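Local coordinates for protein cyanuric acid amidohydrolase (Azorhizobium caulinodans, PDB 4NQ3) that hydrolyses the s-triazine ring of cyanuric acid to carboxybiuret, a step in atrazine degradation carried out by a homotetrameric Ser-Lys dyad amidohydrolase, at residues V77-T82 and Y331-G336; F152-C157 and R222-S227; A286-S291 and R311-F316. One frame throughout, in Å; residues are numbered along the deposited sequence.

Contact 1. Residues V77-T82 and Y331-G336; sequences VMSGGT and YVSGGG. With BR8 (barbituric acid), chain C.
The substrate pocket at the pseudo-threefold centre of the monomer is where these two strand ends converge, strand 75-80 from repeating unit A and strand 331-334 from unit C. They are not sheet neighbours: their axes pass 7.6 Å apart at 70°, and no hydrogen bond joins the two segments directly. The phenol end of Tyr331 carries most of the touch, its OH 3.5 Å from Ser79 CB while CE2 and CZ lie against the same carbon. Val77 CG1 meets that OH from further back along the strand. An alanine at Tyr331 would remove this ring, and the backing of the Ser79 methylene would probably be lost with it. Barbituric acid bridges the strand tips instead. Gly80 grips one side of it twice, its N donating to O2 of the ligand (2.9 Å) and its O accepting from N3 (2.9 Å, 163° at the hydrogen). Gly334 N donates to the ligand O4 at 2.8 Å, with a nearly straight 167°. Ser79 OG and Ser333 OG both stand on the same side of the ligand ring plane. Lys40 NZ bonds to Ser79 OG, Gly80 O and Val332 O, thereby tying both strands together, whereas Lys285 NZ serves Ser333 OG. Such lysine-held hydroxyls are consistent with potential Ser-Lys dyads, whose serines would be polarised by the neighbouring amine.

Contact 2. Residues F152-C157 and R222-S227; sequences FVQVKC and RASCSS. With BR8 (barbituric acid), chain C.
The catalytic Ser-Lys dyad of repeating unit B sits on this pair of neighbouring parallel strands, 150-157 and the edge strand 223-227. The short segments run 4.6 Å apart at 22°, with Val153 opposite Ala223 and Cys157 opposite Ser227. Backbone bonds pass back and forth between them, starting with Val153 N to Arg222 O (2.9 Å) and ending with Cys157 N to Ser226 O. Of these, Ser226 N meets Val155 O nearly along the C=O axis.

One face bears Gln154, Lys156, Ser224 and Ser226. Lys156 leaves the strand with CG anti to the backbone N, then bends at chi2 (75°), which lays CD and CE alongside Ser226 O and carries NZ forward over the edge strand. There NZ donates to OG of the nucleophile Ser226 at 2.8 Å and makes a weak bond to Ser227 O at 3.0 Å. Met78 O is a further acceptor of the amine, so the lysine is fixed by backbone as well as by the serine, and its ionisation may be tuned by them. Behind the dyad a water accepts from Gln154 NE2 (3.0 Å) and donates to Ser224 OG (2.9 Å), while the Phe152 ring turns its CZ toward Ser224 CB. At the strand end, Ser227 N donates to O8 of barbituric acid at 2.6 Å, and Ser227 O accepts from the ligand N1.

The other face, with Val153, Val155 and Cys157, packs on helix 180-199, which lies in the connection between the two strands. This is a beta-alpha-beta crossover that sets the nucleophile and its lysine side by side on adjacent parallel strands, one of three potential Ser-Lys dyads of the threefold active site.

Contact 3. Residues A286-S291 and R311-F316; sequences AEPSRS and RHARAF. With BR8 (barbituric acid), chain C.
Arg314 makes the first-shell contact, its NH1 donating to O4 of barbituric acid at 2.8 Å. The oxygen lies at the edge of the guanidinium, near its plane, although the angle of 132° at the hydrogen shows a bent bond. The side chain reaches there with CG anti to the carbonyl carbon and a turn at chi3 (-61°), which swings the guanidinium off the helix toward the ligand. Its remaining freedom is limited by Glu83, whose carboxylate takes a salt bridge from Arg314 NE and another from Arg311 NH1; the acid is thus a second-shell residue that would hold the guanidinium in its rotation.

Positioning then passes to the backbone of helix 309-325. Ala313, the residue before the arginine, turns its CB to the 286-291 loop, where it meets Pro288 CD at 3.5 Å. Ala286 CB comes up beside it, 4.1 Å from Ala313 CB and 3.5 Å from Ala313 O. These small groups let the segments approach to 5.4 Å between the CA atoms of Pro288 and Ala313, without a hydrogen bond across the contact.

Farther out, Glu287 points away from the helix and serves the magnesium site, together with Gly336, Gln339, Gly340, Pro341 and Gly344. Arg290 NH1 forms a salt bridge with Glu287 OE2 at 2.7 Å, reaching that oxygen from above the carboxylate plane, and also pairs with Asp342. On another side of the helix, His312 ND1 is hydrogen-bonded to Gly84 N of a second subunit.

The arrangement joins a metal-binding loop to a helix bearing a substrate arginine; with Arg52 and Arg188 also bonded to the ligand, it belongs to the threefold arginine set of the cyclic amide hydrolase active site.

Along the chain, segment 77-82 opens contact 1 and segment 331-336 closes it, with contact 2 and then contact 3 nested in between. Each repeating unit has a four-stranded mixed sheet: contact 1 brings together edge strands from two of these sheets, contact 2 lies within the third, and contact 3 docks helix 309-325 at the end of strand 281-286. Contact 1 lies about 10 Å from contact 2 and 12 Å from contact 3, centre to centre. It touches both, through Val77 CG1 packing on Gln154 NE2 and through Ser333 O with Ala286 N. Contacts 2 and 3 are about 17 Å apart between centres and do not touch, but both reach barbituric acid, as contact 1 does, so residues from all three units assemble one active site.

Contact 1. Residues V77-T82 and Y331-G336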
ATOM      1  N   VAL A  77       7.034  11.380 -22.604  1.00 15.11           N
ATOM      2  CA  VAL A  77       7.507  11.133 -21.245  1.00 27.77           C
ATOM      3  C   VAL A  77       6.341  11.109 -20.260  1.00 21.55           C
ATOM      4  O   VAL A  77       5.845  12.161 -19.851  1.00 23.47           O
ATOM      5  CB  VAL A  77       8.521  12.207 -20.765  1.00 26.25           C
ATOM      6  CG1 VAL A  77       9.062  11.834 -19.418  1.00 16.32           C
ATOM      7  CG2 VAL A  77       9.615  12.420 -21.773  1.00 15.41           C
HETATM    8  N   MSE A  78       5.887   9.924 -19.883  1.00 16.28           N
HETATM    9  CA  MSE A  78       4.816   9.852 -18.903  1.00 16.68           C
HETATM   10  C   MSE A  78       5.394   9.461 -17.564  1.00 24.20           C
HETATM   11  O   MSE A  78       5.836   8.333 -17.381  1.00 30.21           O
HETATM   12  CB  MSE A  78       3.742   8.857 -19.318  1.00 22.09           C
HETATM   13  CG  MSE A  78       3.013   9.213 -20.623  1.00 27.59           C
HETATM   14 SE   MSE A  78       1.950  10.848 -20.482  0.65 21.31          SE
HETATM   15  CE  MSE A  78       3.019  11.960 -21.687  1.00 15.68           C
ATOM     16  N   SER A  79       5.420  10.405 -16.634  1.00 21.07           N
ATOM     17  CA  SER A  79       5.907  10.134 -15.290  1.00 24.60           C
ATOM     18  C   SER A  79       4.749   9.921 -14.354  1.00 29.28           C
ATOM     19  O   SER A  79       3.929  10.826 -14.179  1.00 33.94           O
ATOM     20  CB  SER A  79       6.767  11.269 -14.771  1.00 29.48           C
ATOM     21  OG  SER A  79       7.307  10.909 -13.520  1.00 38.16           O
ATOM     22  N   GLY A  80       4.659   8.711 -13.800  1.00 26.20           N
ATOM     23  CA  GLY A  80       3.581   8.338 -12.900  1.00 22.72           C
ATOM     24  C   GLY A  80       3.827   8.847 -11.496  1.00 25.21           C
ATOM     25  O   GLY A  80       4.919   9.328 -11.166  1.00 24.14           O
ATOM     26  N   GLY A  81       2.804   8.750 -10.660  1.00 24.81           N
ATOM     27  CA  GLY A  81       2.937   9.126  -9.263  1.00 26.25           C
ATOM     28  C   GLY A  81       2.478  10.550  -9.002  1.00 30.08           C
ATOM     29  O   GLY A  81       3.259  11.492  -9.184  1.00 32.05           O
ATOM     30  N   THR A  82       1.219  10.714  -8.588  1.00 20.88           N
ATOM     31  CA  THR A  82       0.707  12.036  -8.265  1.00 25.88           C
ATOM     32  C   THR A  82       0.164  12.029  -6.835  1.00 30.16           C
ATOM     33  O   THR A  82      -1.040  12.156  -6.606  1.00 31.80           O
ATOM     34  CB  THR A  82      -0.392  12.481  -9.254  1.00 25.39           C
ATOM     35  OG1 THR A  82      -1.568  11.688  -9.066  1.00 28.03           O
ATOM     36  CG2 THR A  82       0.077  12.327 -10.696  1.00 23.17           C
ATOM     37  N   TYR A 331       4.993  19.382 -12.169  1.00 31.52           N
ATOM     38  CA  TYR A 331       5.610  18.121 -12.573  1.00 26.70           C
ATOM     39  C   TYR A 331       6.714  17.770 -11.581  1.00 22.12           C
ATOM     40  O   TYR A 331       7.770  18.376 -11.578  1.00 35.60           O
ATOM     41  CB  TYR A 331       6.144  18.218 -14.022  1.00 21.91           C
ATOM     42  CG  TYR A 331       6.904  16.987 -14.501  1.00 28.13           C
ATOM     43  CD1 TYR A 331       8.204  16.752 -14.085  1.00 30.59           C
ATOM     44  CD2 TYR A 331       6.332  16.068 -15.376  1.00 26.22           C
ATOM     45  CE1 TYR A 331       8.911  15.646 -14.499  1.00 31.63           C
ATOM     46  CE2 TYR A 331       7.043  14.946 -15.804  1.00 26.35           C
ATOM     47  CZ  TYR A 331       8.339  14.745 -15.351  1.00 30.32           C
ATOM     48  OH  TYR A 331       9.099  13.650 -15.731  1.00 40.78           O
ATOM     49  N   VAL A 332       6.436  16.829 -10.692  1.00 31.43           N
ATOM     50  CA  VAL A 332       7.416  16.351  -9.719  1.00 24.20           C
ATOM     51  C   VAL A 332       7.673  14.870  -9.901  1.00 22.09           C
ATOM     52  O   VAL A 332       6.755  14.073  -9.912  1.00 22.39           O
ATOM     53  CB  VAL A 332       6.947  16.572  -8.289  1.00 22.66           C
ATOM     54  CG1 VAL A 332       7.993  16.069  -7.311  1.00 23.04           C
ATOM     55  CG2 VAL A 332       6.643  18.034  -8.070  1.00 29.19           C
ATOM     56  N   SER A 333       8.937  14.508  -9.969  1.00 31.47           N
ATOM     57  CA  SER A 333       9.363  13.169 -10.343  1.00 32.67           C
ATOM     58  C   SER A 333      10.305  12.613  -9.261  1.00 37.49           C
ATOM     59  O   SER A 333      11.168  13.334  -8.772  1.00 44.49           O
ATOM     60  CB  SER A 333      10.051  13.226 -11.703  1.00 29.47           C
ATOM     61  OG  SER A 333      10.703  12.014 -11.980  1.00 35.54           O
ATOM     62  N   GLY A 334      10.131  11.356  -8.868  1.00 33.17           N
ATOM     63  CA  GLY A 334      10.863  10.816  -7.724  1.00 31.01           C
ATOM     64  C   GLY A 334      12.136  10.086  -8.102  1.00 28.78           C
ATOM     65  O   GLY A 334      12.249   9.582  -9.205  1.00 29.72           O
ATOM     66  N   GLY A 335      13.094  10.026  -7.185  1.00 29.47           N
ATOM     67  CA  GLY A 335      14.328   9.288  -7.397  1.00 29.48           C
ATOM     68  C   GLY A 335      15.368  10.126  -8.115  1.00 36.25           C
ATOM     69  O   GLY A 335      15.323  10.291  -9.337  1.00 46.16           O
ATOM     70  N   GLY A 336      16.332  10.645  -7.365  1.00 30.99           N
ATOM     71  CA  GLY A 336      17.255  11.586  -7.949  1.00 23.89           C
ATOM     72  C   GLY A 336      18.668  11.084  -7.991  1.00 31.15           C
ATOM     73  O   GLY A 336      19.612  11.841  -7.672  1.00 32.29           O
TER
HETATM   74  N1  BR8 C 401       8.941   6.830 -12.923  1.00 21.67           N
HETATM   75  C2  BR8 C 401       7.707   7.360 -12.769  1.00 23.39           C
HETATM   76  O2  BR8 C 401       6.782   6.841 -13.365  1.00 22.38           O
HETATM   77  N3  BR8 C 401       7.511   8.440 -11.956  1.00 31.64           N
HETATM   78  C4  BR8 C 401       8.579   9.043 -11.243  1.00 29.46           C
HETATM   79  O4  BR8 C 401       8.363  10.007 -10.517  1.00 35.02           O
HETATM   80  C5  BR8 C 401      10.029   8.567 -11.363  1.00 22.87           C
HETATM   81  C6  BR8 C 401      10.063   7.360 -12.290  1.00 18.61           C
HETATM   82  O8  BR8 C 401      11.119   6.809 -12.499  1.00 24.37           O

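Contact 2. Residues F152-C157 and R222-S227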
ATOM      1  N   PHE A 152      17.645  22.036 -18.631  1.00 35.03           N
ATOM      2  CA  PHE A 152      16.920  20.892 -18.145  1.00 29.77           C
ATOM      3  C   PHE A 152      16.924  19.792 -19.187  1.00 24.47           C
ATOM      4  O   PHE A 152      16.596  20.038 -20.330  1.00 26.70           O
ATOM      5  CB  PHE A 152      15.510  21.316 -17.829  1.00 33.24           C
ATOM      6  CG  PHE A 152      14.749  20.330 -17.030  1.00 32.82           C
ATOM      7  CD1 PHE A 152      14.921  20.269 -15.659  1.00 27.27           C
ATOM      8  CD2 PHE A 152      13.819  19.494 -17.642  1.00 28.42           C
ATOM      9  CE1 PHE A 152      14.201  19.384 -14.897  1.00 27.16           C
ATOM     10  CE2 PHE A 152      13.087  18.584 -16.882  1.00 30.47           C
ATOM     11  CZ  PHE A 152      13.274  18.537 -15.500  1.00 30.40           C
ATOM     12  N   VAL A 153      17.365  18.598 -18.822  1.00 23.81           N
ATOM     13  CA  VAL A 153      17.299  17.477 -19.745  1.00 22.33           C
ATOM     14  C   VAL A 153      16.430  16.367 -19.164  1.00 25.84           C
ATOM     15  O   VAL A 153      16.799  15.728 -18.175  1.00 29.28           O
ATOM     16  CB  VAL A 153      18.685  16.946 -20.075  1.00 23.22           C
ATOM     17  CG1 VAL A 153      18.590  15.807 -21.085  1.00 22.21           C
ATOM     18  CG2 VAL A 153      19.503  18.075 -20.632  1.00 32.40           C
ATOM     19  N   GLN A 154      15.255  16.175 -19.762  1.00 24.02           N
ATOM     20  CA  GLN A 154      14.328  15.123 -19.355  1.00 26.20           C
ATOM     21  C   GLN A 154      14.660  13.839 -20.096  1.00 18.45           C
ATOM     22  O   GLN A 154      14.853  13.867 -21.283  1.00 28.99           O
ATOM     23  CB  GLN A 154      12.892  15.565 -19.632  1.00 24.37           C
ATOM     24  CG  GLN A 154      11.833  14.592 -19.224  1.00 20.64           C
ATOM     25  CD  GLN A 154      11.888  14.278 -17.759  1.00 25.89           C
ATOM     26  OE1 GLN A 154      11.821  15.168 -16.908  1.00 31.59           O
ATOM     27  NE2 GLN A 154      12.038  13.001 -17.446  1.00 31.60           N
ATOM     28  N   VAL A 155      14.745  12.723 -19.396  1.00 18.62           N
ATOM     29  CA  VAL A 155      14.969  11.442 -20.041  1.00 18.35           C
ATOM     30  C   VAL A 155      13.954  10.425 -19.530  1.00 23.28           C
ATOM     31  O   VAL A 155      13.726  10.315 -18.327  1.00 25.17           O
ATOM     32  CB  VAL A 155      16.398  10.919 -19.808  1.00 19.69           C
ATOM     33  CG1 VAL A 155      16.520   9.446 -20.190  1.00 20.01           C
ATOM     34  CG2 VAL A 155      17.356  11.733 -20.598  1.00 20.25           C
ATOM     35  N   LYS A 156      13.334   9.700 -20.455  1.00 21.49           N
ATOM     36  CA  LYS A 156      12.476   8.588 -20.103  1.00 20.50           C
ATOM     37  C   LYS A 156      13.275   7.323 -20.337  1.00 20.22           C
ATOM     38  O   LYS A 156      13.764   7.108 -21.443  1.00 22.78           O
ATOM     39  CB  LYS A 156      11.214   8.587 -20.946  1.00 20.72           C
ATOM     40  CG  LYS A 156      10.203   7.557 -20.505  1.00 14.96           C
ATOM     41  CD  LYS A 156       9.541   8.008 -19.264  1.00 14.72           C
ATOM     42  CE  LYS A 156       9.061   6.852 -18.422  1.00 19.11           C
ATOM     43  NZ  LYS A 156       8.563   7.317 -17.087  1.00 17.76           N
ATOM     44  N   CYS A 157      13.458   6.506 -19.305  1.00 19.93           N
ATOM     45  CA  CYS A 157      14.304   5.320 -19.460  1.00 20.48           C
ATOM     46  C   CYS A 157      13.579   4.055 -19.030  1.00 18.92           C
ATOM     47  O   CYS A 157      12.601   4.119 -18.296  1.00 21.36           O
ATOM     48  CB  CYS A 157      15.582   5.462 -18.642  1.00 20.57           C
ATOM     49  SG  CYS A 157      15.213   5.824 -16.895  1.00 28.52           S
ATOM     50  N   ARG A 222      21.311  19.230 -14.104  1.00 24.40           N
ATOM     51  CA  ARG A 222      20.289  19.435 -15.099  1.00 30.44           C
ATOM     52  C   ARG A 222      19.540  18.174 -15.493  1.00 33.77           C
ATOM     53  O   ARG A 222      18.477  18.243 -16.133  1.00 38.02           O
ATOM     54  CB  ARG A 222      20.917  20.100 -16.315  1.00 29.74           C
ATOM     55  CG  ARG A 222      20.948  21.596 -16.084  1.00 37.64           C
ATOM     56  CD  ARG A 222      22.009  22.313 -16.848  1.00 41.17           C
ATOM     57  NE  ARG A 222      23.340  21.946 -16.398  1.00 36.99           N
ATOM     58  CZ  ARG A 222      24.429  22.245 -17.085  1.00 43.12           C
ATOM     59  NH1 ARG A 222      24.316  22.933 -18.208  1.00 43.05           N
ATOM     60  NH2 ARG A 222      25.623  21.868 -16.657  1.00 52.66           N
ATOM     61  N   ALA A 223      20.053  17.031 -15.053  1.00 31.46           N
ATOM     62  CA  ALA A 223      19.434  15.748 -15.359  1.00 31.31           C
ATOM     63  C   ALA A 223      18.085  15.584 -14.666  1.00 32.95           C
ATOM     64  O   ALA A 223      17.944  15.878 -13.479  1.00 31.11           O
ATOM     65  CB  ALA A 223      20.376  14.594 -14.973  1.00 30.52           C
ATOM     66  N   SER A 224      17.090  15.125 -15.419  1.00 32.00           N
ATOM     67  CA  SER A 224      15.845  14.686 -14.813  1.00 27.47           C
ATOM     68  C   SER A 224      15.385  13.373 -15.455  1.00 25.80           C
ATOM     69  O   SER A 224      14.941  13.351 -16.586  1.00 24.65           O
ATOM     70  CB  SER A 224      14.780  15.752 -14.945  1.00 25.87           C
ATOM     71  OG  SER A 224      13.534  15.243 -14.514  1.00 30.88           O
ATOM     72  N   CYS A 225      15.512  12.268 -14.734  1.00 29.98           N
ATOM     73  CA  CYS A 225      15.229  10.963 -15.317  1.00 27.64           C
ATOM     74  C   CYS A 225      14.030  10.270 -14.706  1.00 26.71           C
ATOM     75  O   CYS A 225      13.842  10.280 -13.490  1.00 35.37           O
ATOM     76  CB  CYS A 225      16.454  10.097 -15.183  1.00 27.27           C
ATOM     77  SG  CYS A 225      17.831  10.965 -15.923  1.00 41.60           S
ATOM     78  N   SER A 226      13.224   9.670 -15.568  1.00 23.35           N
ATOM     79  CA  SER A 226      11.985   9.018 -15.180  1.00 19.34           C
ATOM     80  C   SER A 226      11.928   7.648 -15.858  1.00 21.49           C
ATOM     81  O   SER A 226      12.042   7.539 -17.091  1.00 20.68           O
ATOM     82  CB  SER A 226      10.789   9.886 -15.571  1.00 24.58           C
ATOM     83  OG  SER A 226       9.566   9.253 -15.274  1.00 25.81           O
ATOM     84  N   SER A 227      11.798   6.604 -15.046  1.00 19.08           N
ATOM     85  CA  SER A 227      11.861   5.236 -15.536  1.00 18.80           C
ATOM     86  C   SER A 227      10.432   4.710 -15.752  1.00 18.32           C
ATOM     87  O   SER A 227       9.498   5.186 -15.130  1.00 18.65           O
ATOM     88  CB  SER A 227      12.654   4.372 -14.549  1.00 19.35           C
ATOM     89  OG  SER A 227      12.890   3.061 -15.034  1.00 19.17           O
TER
HETATM   90  N1  BR8 C 401       8.941   6.830 -12.923  1.00 21.67           N
HETATM   91  C2  BR8 C 401       7.707   7.360 -12.769  1.00 23.39           C
HETATM   92  O2  BR8 C 401       6.782   6.841 -13.365  1.00 22.38           O
HETATM   93  N3  BR8 C 401       7.511   8.440 -11.956  1.00 31.64           N
HETATM   94  C4  BR8 C 401       8.579   9.043 -11.243  1.00 29.46           C
HETATM   95  O4  BR8 C 401       8.363  10.007 -10.517  1.00 35.02           O
HETATM   96  C5  BR8 C 401      10.029   8.567 -11.363  1.00 22.87           C
HETATM   97  C6  BR8 C 401      10.063   7.360 -12.290  1.00 18.61           C
HETATM   98  O8  BR8 C 401      11.119   6.809 -12.499  1.00 24.37           O
HETATM   99  O   HOH W   1      11.538  13.166 -14.471  1.00 41.11           O

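Contact 3. Residues A286-S291 and R311-F316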
ATOM      1  N   ALA A 286      12.436  14.968  -6.914  1.00 28.70           N
ATOM      2  CA  ALA A 286      12.414  14.785  -5.472  1.00 26.78           C
ATOM      3  C   ALA A 286      13.061  13.461  -5.133  1.00 30.97           C
ATOM      4  O   ALA A 286      12.815  12.465  -5.806  1.00 37.90           O
ATOM      5  CB  ALA A 286      11.013  14.834  -4.942  1.00 28.48           C
ATOM      6  N   GLU A 287      13.877  13.443  -4.087  1.00 35.57           N
ATOM      7  CA  GLU A 287      14.590  12.233  -3.723  1.00 38.42           C
ATOM      8  C   GLU A 287      14.655  12.051  -2.224  1.00 43.79           C
ATOM      9  O   GLU A 287      14.997  12.982  -1.503  1.00 53.88           O
ATOM     10  CB  GLU A 287      16.001  12.270  -4.296  1.00 43.95           C
ATOM     11  CG  GLU A 287      16.790  11.011  -4.027  1.00 52.88           C
ATOM     12  CD  GLU A 287      18.223  11.100  -4.518  1.00 61.75           C
ATOM     13  OE1 GLU A 287      18.818  12.208  -4.510  1.00 62.55           O
ATOM     14  OE2 GLU A 287      18.749  10.047  -4.930  1.00 66.15           O
ATOM     15  N   PRO A 288      14.334  10.844  -1.740  1.00 42.30           N
ATOM     16  CA  PRO A 288      14.583  10.608  -0.317  1.00 39.33           C
ATOM     17  C   PRO A 288      16.086  10.536  -0.074  1.00 37.94           C
ATOM     18  O   PRO A 288      16.800   9.866  -0.818  1.00 40.42           O
ATOM     19  CB  PRO A 288      13.891   9.265  -0.052  1.00 40.81           C
ATOM     20  CG  PRO A 288      13.875   8.588  -1.369  1.00 37.14           C
ATOM     21  CD  PRO A 288      13.735   9.675  -2.405  1.00 37.90           C
ATOM     22  N   SER A 289      16.567  11.235   0.937  1.00 39.24           N
ATOM     23  CA  SER A 289      17.999  11.286   1.177  1.00 46.29           C
ATOM     24  C   SER A 289      18.500   9.980   1.781  1.00 48.52           C
ATOM     25  O   SER A 289      17.886   9.442   2.702  1.00 52.48           O
ATOM     26  CB  SER A 289      18.348  12.455   2.094  1.00 48.00           C
ATOM     27  OG  SER A 289      17.721  12.307   3.353  1.00 53.57           O
ATOM     28  N   ARG A 290      19.622   9.479   1.274  1.00 46.32           N
ATOM     29  CA  ARG A 290      20.120   8.170   1.683  1.00 45.10           C
ATOM     30  C   ARG A 290      20.782   8.174   3.047  1.00 47.86           C
ATOM     31  O   ARG A 290      21.075   7.108   3.594  1.00 46.45           O
ATOM     32  CB  ARG A 290      21.103   7.648   0.649  1.00 42.68           C
ATOM     33  CG  ARG A 290      20.405   7.239  -0.603  1.00 46.80           C
ATOM     34  CD  ARG A 290      21.339   6.778  -1.686  1.00 54.13           C
ATOM     35  NE  ARG A 290      20.529   6.459  -2.846  1.00 66.39           N
ATOM     36  CZ  ARG A 290      20.197   7.353  -3.770  1.00 73.59           C
ATOM     37  NH1 ARG A 290      20.648   8.602  -3.662  1.00 72.88           N
ATOM     38  NH2 ARG A 290      19.429   6.994  -4.799  1.00 75.46           N
ATOM     39  N   SER A 291      21.010   9.370   3.591  1.00 50.04           N
ATOM     40  CA  SER A 291      21.521   9.527   4.957  1.00 46.37           C
ATOM     41  C   SER A 291      20.431   9.157   5.935  1.00 49.18           C
ATOM     42  O   SER A 291      20.683   8.945   7.113  1.00 52.43           O
ATOM     43  CB  SER A 291      21.974  10.956   5.224  1.00 41.57           C
ATOM     44  OG  SER A 291      20.895  11.873   5.095  1.00 43.14           O
ATOM     45  N   ARG A 311       7.538   7.470  -3.704  1.00 31.42           N
ATOM     46  CA  ARG A 311       6.155   7.841  -3.457  1.00 29.64           C
ATOM     47  C   ARG A 311       6.076   8.907  -2.344  1.00 30.87           C
ATOM     48  O   ARG A 311       5.378   9.930  -2.502  1.00 27.85           O
ATOM     49  CB  ARG A 311       5.351   6.597  -3.092  1.00 32.43           C
ATOM     50  CG  ARG A 311       3.977   6.526  -3.684  1.00 33.06           C
ATOM     51  CD  ARG A 311       3.804   5.250  -4.469  1.00 33.32           C
ATOM     52  NE  ARG A 311       2.416   4.760  -4.445  1.00 37.84           N
ATOM     53  CZ  ARG A 311       1.338   5.482  -4.752  1.00 34.89           C
ATOM     54  NH1 ARG A 311       1.442   6.764  -5.089  1.00 28.00           N
ATOM     55  NH2 ARG A 311       0.136   4.920  -4.707  1.00 47.45           N
ATOM     56  N   HIS A 312       6.821   8.687  -1.250  1.00 30.81           N
ATOM     57  CA  HIS A 312       6.950   9.686  -0.182  1.00 26.48           C
ATOM     58  C   HIS A 312       7.562  10.973  -0.727  1.00 26.38           C
ATOM     59  O   HIS A 312       6.938  12.027  -0.684  1.00 29.36           O
ATOM     60  CB  HIS A 312       7.830   9.176   0.974  1.00 38.63           C
ATOM     61  CG  HIS A 312       7.153   8.188   1.877  1.00 35.09           C
ATOM     62  ND1 HIS A 312       6.216   8.555   2.821  1.00 35.38           N
ATOM     63  CD2 HIS A 312       7.300   6.846   1.995  1.00 34.42           C
ATOM     64  CE1 HIS A 312       5.795   7.480   3.463  1.00 36.30           C
ATOM     65  NE2 HIS A 312       6.439   6.430   2.983  1.00 37.02           N
ATOM     66  N   ALA A 313       8.767  10.859  -1.287  1.00 28.74           N
ATOM     67  CA  ALA A 313       9.537  12.018  -1.745  1.00 29.95           C
ATOM     68  C   ALA A 313       8.697  12.927  -2.623  1.00 31.88           C
ATOM     69  O   ALA A 313       8.705  14.156  -2.444  1.00 32.24           O
ATOM     70  CB  ALA A 313      10.790  11.574  -2.493  1.00 25.78           C
ATOM     71  N   ARG A 314       7.958  12.323  -3.555  1.00 32.36           N
ATOM     72  CA  ARG A 314       7.119  13.093  -4.463  1.00 29.66           C
ATOM     73  C   ARG A 314       6.062  13.890  -3.708  1.00 32.43           C
ATOM     74  O   ARG A 314       5.997  15.112  -3.842  1.00 33.50           O
ATOM     75  CB  ARG A 314       6.442  12.193  -5.495  1.00 29.64           C
ATOM     76  CG  ARG A 314       7.258  11.866  -6.738  1.00 22.95           C
ATOM     77  CD  ARG A 314       6.356  11.225  -7.811  1.00 22.57           C
ATOM     78  NE  ARG A 314       5.760   9.987  -7.334  1.00 22.89           N
ATOM     79  CZ  ARG A 314       6.287   8.789  -7.546  1.00 26.68           C
ATOM     80  NH1 ARG A 314       7.404   8.679  -8.269  1.00 26.08           N
ATOM     81  NH2 ARG A 314       5.691   7.707  -7.056  1.00 23.53           N
ATOM     82  N   ALA A 315       5.232  13.201  -2.925  1.00 33.00           N
ATOM     83  CA  ALA A 315       4.209  13.879  -2.120  1.00 32.76           C
ATOM     84  C   ALA A 315       4.817  15.026  -1.307  1.00 34.94           C
ATOM     85  O   ALA A 315       4.270  16.124  -1.265  1.00 41.64           O
ATOM     86  CB  ALA A 315       3.502  12.893  -1.197  1.00 31.86           C
ATOM     87  N   PHE A 316       5.956  14.772  -0.676  1.00 30.29           N
ATOM     88  CA  PHE A 316       6.564  15.753   0.208  1.00 26.61           C
ATOM     89  C   PHE A 316       7.074  16.963  -0.548  1.00 30.03           C
ATOM     90  O   PHE A 316       6.695  18.097  -0.243  1.00 29.30           O
ATOM     91  CB  PHE A 316       7.708  15.126   0.988  1.00 34.17           C
ATOM     92  CG  PHE A 316       8.133  15.926   2.169  1.00 40.64           C
ATOM     93  CD1 PHE A 316       7.265  16.104   3.255  1.00 39.14           C
ATOM     94  CD2 PHE A 316       9.410  16.498   2.217  1.00 44.14           C
ATOM     95  CE1 PHE A 316       7.659  16.845   4.365  1.00 38.89           C
ATOM     96  CE2 PHE A 316       9.824  17.250   3.339  1.00 40.18           C
ATOM     97  CZ  PHE A 316       8.948  17.421   4.408  1.00 37.83           C
TER
HETATM   98  N1  BR8 C 401       8.941   6.830 -12.923  1.00 21.67           N
HETATM   99  C2  BR8 C 401       7.707   7.360 -12.769  1.00 23.39           C
HETATM  100  O2  BR8 C 401       6.782   6.841 -13.365  1.00 22.38           O
HETATM  101  N3  BR8 C 401       7.511   8.440 -11.956  1.00 31.64           N
HETATM  102  C4  BR8 C 401       8.579   9.043 -11.243  1.00 29.46           C
HETATM  103  O4  BR8 C 401       8.363  10.007 -10.517  1.00 35.02           O
HETATM  104  C5  BR8 C 401      10.029   8.567 -11.363  1.00 22.87           C
HETATM  105  C6  BR8 C 401      10.063   7.360 -12.290  1.00 18.61           C
HETATM  106  O8  BR8 C 401      11.119   6.809 -12.499  1.00 24.37           O